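Local coordinates for protein family 88 glycosyl hydrolase (Bacteroides thetaiotaomicron, PDB 5NOA) that probably acts as a polysaccharide lyase that removes rhamnose caps from complex arabinogalactan proteins such as gum arabic, although its family is generally assigned hydrolase activity, at residues His38-Tyr43 against Gly362-Ala367; Ala31-Ile36 against Lys319-Leu324. All coordinates share one frame; numbering follows the deposited sequence.

Contacts 1 and 2 share helix 29-47, the first of this mostly helical single chain, and offer a worked example of how the two ends of a chain can be packed together. Contact 2 uses the helix's earlier turns, 31-36, and contact 1 the next ones, 38-43. Their partners come near the C-terminus, helix 310-328 for contact 2 and then helix 358-377 for contact 1, so the contacts cross along the chain. The two centres lie about 10 Å apart on the same side of the chain's centre. F364 joins them, its ring touching I36, W321 and the backbone of L324. The first helix is thus packed against the last two, as suits a closed helical barrel.

Contact 1. Residues His38-Tyr43 against Gly362-Ala367; sequences HKVNGY and GAFLLA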
loop_
_atom_site.group_PDB
_atom_site.type_symbol
_atom_site.label_atom_id
_atom_site.label_comp_id
_atom_site.label_asym_id
_atom_site.label_seq_id
_atom_site.Cartn_x
_atom_site.Cartn_y
_atom_site.Cartn_z
ATOM N N HIS A 38 8.399 -11.381 -13.150
ATOM C CA HIS A 38 7.715 -11.726 -14.379
ATOM C C HIS A 38 6.824 -12.968 -14.223
ATOM O O HIS A 38 5.727 -13.039 -14.779
ATOM C CB HIS A 38 8.716 -11.897 -15.514
ATOM C CG HIS A 38 9.360 -10.618 -15.897
ATOM N ND1 HIS A 38 8.620 -9.475 -16.139
ATOM C CD2 HIS A 38 10.652 -10.292 -16.112
ATOM C CE1 HIS A 38 9.453 -8.494 -16.463
ATOM N NE2 HIS A 38 10.686 -8.970 -16.475
ATOM N N LYS A 39 7.271 -13.942 -13.434
ATOM C CA LYS A 39 6.466 -15.142 -13.201
ATOM C C LYS A 39 5.152 -14.782 -12.475
ATOM O O LYS A 39 4.084 -15.231 -12.836
ATOM C CB LYS A 39 7.273 -16.153 -12.401
ATOM C CG LYS A 39 6.614 -17.505 -12.217
ATOM C CD LYS A 39 7.514 -18.455 -11.426
ATOM C CE LYS A 39 7.923 -17.913 -10.040
ATOM N NZ LYS A 39 8.012 -18.914 -8.927
ATOM N N VAL A 40 5.264 -13.956 -11.455
ATOM C CA VAL A 40 4.140 -13.541 -10.640
ATOM C C VAL A 40 3.170 -12.667 -11.432
ATOM O O VAL A 40 1.954 -12.865 -11.397
ATOM C CB VAL A 40 4.660 -12.814 -9.378
ATOM C CG1 VAL A 40 3.571 -12.094 -8.625
ATOM C CG2 VAL A 40 5.351 -13.830 -8.470
ATOM N N ASN A 41 3.704 -11.639 -12.070
ATOM C CA ASN A 41 2.850 -10.709 -12.776
ATOM C C ASN A 41 2.235 -11.362 -13.997
ATOM O O ASN A 41 1.068 -11.142 -14.326
ATOM C CB ASN A 41 3.587 -9.425 -13.093
ATOM C CG ASN A 41 2.692 -8.211 -13.135
ATOM O OD1 ASN A 41 1.622 -8.245 -12.543
ATOM N ND2 ASN A 41 3.110 -7.142 -13.787
ATOM N N GLY A 42 3.009 -12.209 -14.667
ATOM C CA GLY A 42 2.483 -12.989 -15.779
ATOM C C GLY A 42 1.363 -13.919 -15.364
ATOM O O GLY A 42 0.337 -14.034 -16.074
ATOM N N TYR A 43 1.539 -14.615 -14.235
ATOM C CA TYR A 43 0.498 -15.512 -13.719
ATOM C C TYR A 43 -0.790 -14.699 -13.510
ATOM O O TYR A 43 -1.888 -15.130 -13.889
ATOM C CB TYR A 43 0.973 -16.190 -12.435
ATOM C CG TYR A 43 -0.065 -17.041 -11.790
ATOM C CD1 TYR A 43 -0.253 -18.359 -12.144
ATOM C CD2 TYR A 43 -0.897 -16.510 -10.824
ATOM C CE1 TYR A 43 -1.221 -19.136 -11.522
ATOM C CE2 TYR A 43 -1.877 -17.261 -10.209
ATOM C CZ TYR A 43 -2.041 -18.571 -10.568
ATOM O OH TYR A 43 -3.009 -19.301 -9.954
ATOM N N GLY A 362 -0.213 -7.247 -5.697
ATOM C CA GLY A 362 0.330 -5.899 -5.758
ATOM C C GLY A 362 1.407 -5.650 -4.704
ATOM O O GLY A 362 2.483 -5.120 -5.015
ATOM N N ALA A 363 1.121 -6.022 -3.457
ATOM C CA ALA A 363 2.085 -5.853 -2.383
ATOM C C ALA A 363 3.373 -6.636 -2.626
ATOM O O ALA A 363 4.484 -6.133 -2.392
ATOM C CB ALA A 363 1.448 -6.270 -1.055
ATOM N N PHE A 364 3.207 -7.886 -3.089
ATOM C CA PHE A 364 4.359 -8.721 -3.390
ATOM C C PHE A 364 5.232 -8.059 -4.459
ATOM O O PHE A 364 6.465 -8.034 -4.362
ATOM C CB PHE A 364 3.897 -10.118 -3.810
ATOM C CG PHE A 364 5.023 -11.085 -3.988
ATOM C CD1 PHE A 364 5.786 -11.083 -5.158
ATOM C CD2 PHE A 364 5.324 -11.988 -2.985
ATOM C CE1 PHE A 364 6.844 -11.958 -5.277
ATOM C CE2 PHE A 364 6.359 -12.873 -3.121
ATOM C CZ PHE A 364 7.112 -12.838 -4.265
ATOM N N LEU A 365 4.602 -7.554 -5.521
ATOM C CA LEU A 365 5.342 -6.886 -6.576
ATOM C C LEU A 365 6.098 -5.681 -6.067
ATOM O O LEU A 365 7.256 -5.467 -6.440
ATOM C CB LEU A 365 4.418 -6.478 -7.710
ATOM C CG LEU A 365 3.851 -7.643 -8.534
ATOM C CD1 LEU A 365 2.779 -7.129 -9.474
ATOM C CD2 LEU A 365 4.914 -8.357 -9.328
ATOM N N LEU A 366 5.482 -4.897 -5.169
ATOM C CA LEU A 366 6.220 -3.768 -4.570
ATOM C C LEU A 366 7.484 -4.240 -3.852
ATOM O O LEU A 366 8.584 -3.719 -4.041
ATOM C CB LEU A 366 5.344 -3.002 -3.588
ATOM C CG LEU A 366 4.162 -2.255 -4.148
ATOM C CD1 LEU A 366 3.420 -1.608 -2.987
ATOM C CD2 LEU A 366 4.580 -1.197 -5.139
ATOM N N ALA A 367 7.318 -5.242 -3.006
ATOM C CA ALA A 367 8.450 -5.795 -2.249
ATOM C C ALA A 367 9.536 -6.308 -3.173
ATOM O O ALA A 367 10.720 -6.040 -2.957
ATOM C CB ALA A 367 7.962 -6.880 -1.352
#
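L365 sets one methyl against N41 and the other against V40 and the CB of N41, and in doing so closes a seam of the (α/α)6 barrel, the six-hairpin fold of family 88, between the first helix of the chain and the last. The segment axes pass 10.5 Å apart and run nearly antiparallel, at 157°. From CB, the leucine chain leaves with CG anti to the carbonyl carbon (chi1 -69°), and CG then forks toward the other helix. The CD1 branch of L365 ends at the N41 amide, 3.5 Å from OD1 and 3.8 Å from CG of that asparagine. CD2 of L365 slips alongside V40, 4.0 Å from its CG1, while also resting 4.1 Å from CB of N41.

No hydrogen bond spans the two segments. The buried amide of N41 looks instead to helix 56-72, where OD1 is bonded to the Y61 hydroxyl and ND2 to OD1 of N65; with both its ends held, the amide should have little freedom to turn. Replacing L365 with an alanine would probably open a gap beside V40 and leave the N41 amide without its apolar cover on this side. Next to the leucine, the ring of F364 meets the same valine obliquely, and I335 from a loop touches both of them. CG2 of V40 sits 4.0 Å from CE1 of F364.

Contact 2. Residues Ala31-Ile36 against Lys319-Leu324; sequences AEVVDI and KAWKYL
The backbones of V33 and W321 stand well apart, with their CA atoms 10.4 Å from each other, and one helical turn further on the CA atoms of I36 and L324 are separated by 10.9 Å. Most of this separation is bridged by the side chain of W321. With CG anti to the backbone N (chi1 180°) the indole extends away from its own helix, and the turn about the next bond (chi2 -103°) puts the six-membered ring in front. V33 comes from the other direction and meets the far end of that ring with both methyls: CG1 of V33 is 4.1 Å from CZ2 of W321, and CG2 reaches the same carbon at 4.2 Å. CG1 also lies beside CH2.

In the (α/α)6 barrel of this family, the contact ties an early turn of helix 29-47 to helix 310-328, with helix 358-377 lending atoms to both sides: A368 and R371 touch W321, and V372 touches V33. No hydrogen bond spans the two segments; the contact is apolar. I36, one turn after the valine, adds its extended chain. CD1 of I36 lies near the indole plane and approaches the ring at its edge, 4.4 Å from CZ2 of W321.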
loop_
_atom_site.group_PDB
_atom_site.type_symbol
_atom_site.label_atom_id
_atom_site.label_comp_id
_atom_site.label_asym_id
_atom_site.label_seq_id
_atom_site.Cartn_x
_atom_site.Cartn_y
_atom_site.Cartn_z
ATOM N N ALA A 31 18.783 -10.680 -10.917
ATOM C CA ALA A 31 18.109 -11.345 -12.035
ATOM C C ALA A 31 17.122 -12.410 -11.608
ATOM O O ALA A 31 16.055 -12.566 -12.243
ATOM C CB ALA A 31 19.144 -11.936 -12.974
ATOM N N GLU A 32 17.435 -13.128 -10.539
ATOM C CA GLU A 32 16.527 -14.144 -10.026
ATOM C C GLU A 32 15.244 -13.479 -9.542
ATOM O O GLU A 32 14.162 -14.028 -9.721
ATOM C CB GLU A 32 17.156 -14.910 -8.856
ATOM C CG GLU A 32 18.243 -15.907 -9.192
ATOM C CD GLU A 32 18.938 -16.443 -7.927
ATOM O OE1 GLU A 32 20.177 -16.556 -7.916
ATOM O OE2 GLU A 32 18.245 -16.705 -6.920
ATOM N N VAL A 33 15.342 -12.313 -8.913
ATOM C CA VAL A 33 14.138 -11.656 -8.419
ATOM C C VAL A 33 13.358 -11.049 -9.593
ATOM O O VAL A 33 12.131 -11.100 -9.602
ATOM C CB VAL A 33 14.466 -10.600 -7.373
ATOM C CG1 VAL A 33 13.201 -9.909 -6.893
ATOM C CG2 VAL A 33 15.190 -11.247 -6.211
ATOM N N VAL A 34 14.039 -10.508 -10.605
ATOM C CA VAL A 34 13.343 -10.085 -11.816
ATOM C C VAL A 34 12.561 -11.244 -12.420
ATOM O O VAL A 34 11.406 -11.060 -12.829
ATOM C CB VAL A 34 14.294 -9.435 -12.822
ATOM C CG1 VAL A 34 13.627 -9.146 -14.162
ATOM C CG2 VAL A 34 14.832 -8.129 -12.241
ATOM N N ASP A 35 13.169 -12.419 -12.506
ATOM C CA ASP A 35 12.460 -13.579 -13.041
ATOM C C ASP A 35 11.198 -13.896 -12.201
ATOM O O ASP A 35 10.152 -14.243 -12.763
ATOM C CB ASP A 35 13.381 -14.806 -13.111
ATOM C CG ASP A 35 14.450 -14.717 -14.166
ATOM O OD1 ASP A 35 14.349 -13.887 -15.082
ATOM O OD2 ASP A 35 15.411 -15.515 -14.064
ATOM N N ILE A 36 11.292 -13.761 -10.894
ATOM C CA ILE A 36 10.125 -13.954 -10.035
ATOM C C ILE A 36 9.039 -12.913 -10.340
ATOM O O ILE A 36 7.860 -13.257 -10.455
ATOM C CB ILE A 36 10.545 -13.911 -8.552
ATOM C CG1 ILE A 36 11.284 -15.184 -8.181
ATOM C CG2 ILE A 36 9.351 -13.676 -7.649
ATOM C CD1 ILE A 36 12.012 -15.162 -6.840
ATOM N N LYS A 319 14.985 -11.615 6.343
ATOM C CA LYS A 319 14.119 -12.670 6.868
ATOM C C LYS A 319 12.749 -12.602 6.208
ATOM O O LYS A 319 12.131 -13.636 5.947
ATOM C CB LYS A 319 13.995 -12.573 8.384
ATOM C CG LYS A 319 15.199 -13.047 9.146
ATOM C CD LYS A 319 14.934 -13.086 10.647
ATOM C CE LYS A 319 15.198 -11.746 11.263
ATOM N NZ LYS A 319 15.070 -11.853 12.736
ATOM N N ALA A 320 12.245 -11.387 5.980
ATOM C CA ALA A 320 10.943 -11.223 5.329
ATOM C C ALA A 320 10.941 -11.715 3.891
ATOM O O ALA A 320 10.017 -12.414 3.467
ATOM C CB ALA A 320 10.488 -9.791 5.427
ATOM N N TRP A 321 11.986 -11.349 3.156
ATOM C CA TRP A 321 12.080 -11.810 1.765
ATOM C C TRP A 321 12.241 -13.312 1.690
ATOM O O TRP A 321 11.730 -13.957 0.785
ATOM C CB TRP A 321 13.202 -11.097 0.995
ATOM C CG TRP A 321 13.254 -11.602 -0.404
ATOM C CD1 TRP A 321 14.150 -12.480 -0.907
ATOM C CD2 TRP A 321 12.292 -11.362 -1.425
ATOM N NE1 TRP A 321 13.823 -12.788 -2.214
ATOM C CE2 TRP A 321 12.682 -12.115 -2.547
ATOM C CE3 TRP A 321 11.127 -10.566 -1.506
ATOM C CZ2 TRP A 321 11.944 -12.113 -3.721
ATOM C CZ3 TRP A 321 10.406 -10.572 -2.672
ATOM C CH2 TRP A 321 10.828 -11.336 -3.765
ATOM N N LYS A 322 12.969 -13.887 2.645
ATOM C CA LYS A 322 13.059 -15.307 2.720
ATOM C C LYS A 322 11.659 -15.973 2.829
ATOM O O LYS A 322 11.334 -16.905 2.101
ATOM C CB LYS A 322 13.978 -15.666 3.858
ATOM C CG LYS A 322 14.020 -17.127 4.138
ATOM C CD LYS A 322 15.098 -17.416 5.169
ATOM C CE LYS A 322 15.035 -18.843 5.654
ATOM N NZ LYS A 322 15.581 -19.715 4.610
ATOM N N TYR A 323 10.822 -15.454 3.715
ATOM C CA TYR A 323 9.457 -15.929 3.806
ATOM C C TYR A 323 8.717 -15.736 2.481
ATOM O O TYR A 323 8.032 -16.650 2.001
ATOM C CB TYR A 323 8.723 -15.207 4.960
ATOM C CG TYR A 323 7.221 -15.347 4.804
ATOM C CD1 TYR A 323 6.562 -16.529 5.118
ATOM C CD2 TYR A 323 6.476 -14.333 4.231
ATOM C CE1 TYR A 323 5.216 -16.687 4.889
ATOM C CE2 TYR A 323 5.119 -14.475 4.022
ATOM C CZ TYR A 323 4.491 -15.668 4.333
ATOM O OH TYR A 323 3.143 -15.887 4.106
ATOM N N LEU A 324 8.796 -14.533 1.913
ATOM C CA LEU A 324 8.010 -14.271 0.694
ATOM C C LEU A 324 8.400 -15.182 -0.440
ATOM O O LEU A 324 7.553 -15.642 -1.163
ATOM C CB LEU A 324 8.153 -12.811 0.287
ATOM C CG LEU A 324 7.518 -11.794 1.234
ATOM C CD1 LEU A 324 7.963 -10.384 0.874
ATOM C CD2 LEU A 324 6.006 -11.905 1.219
#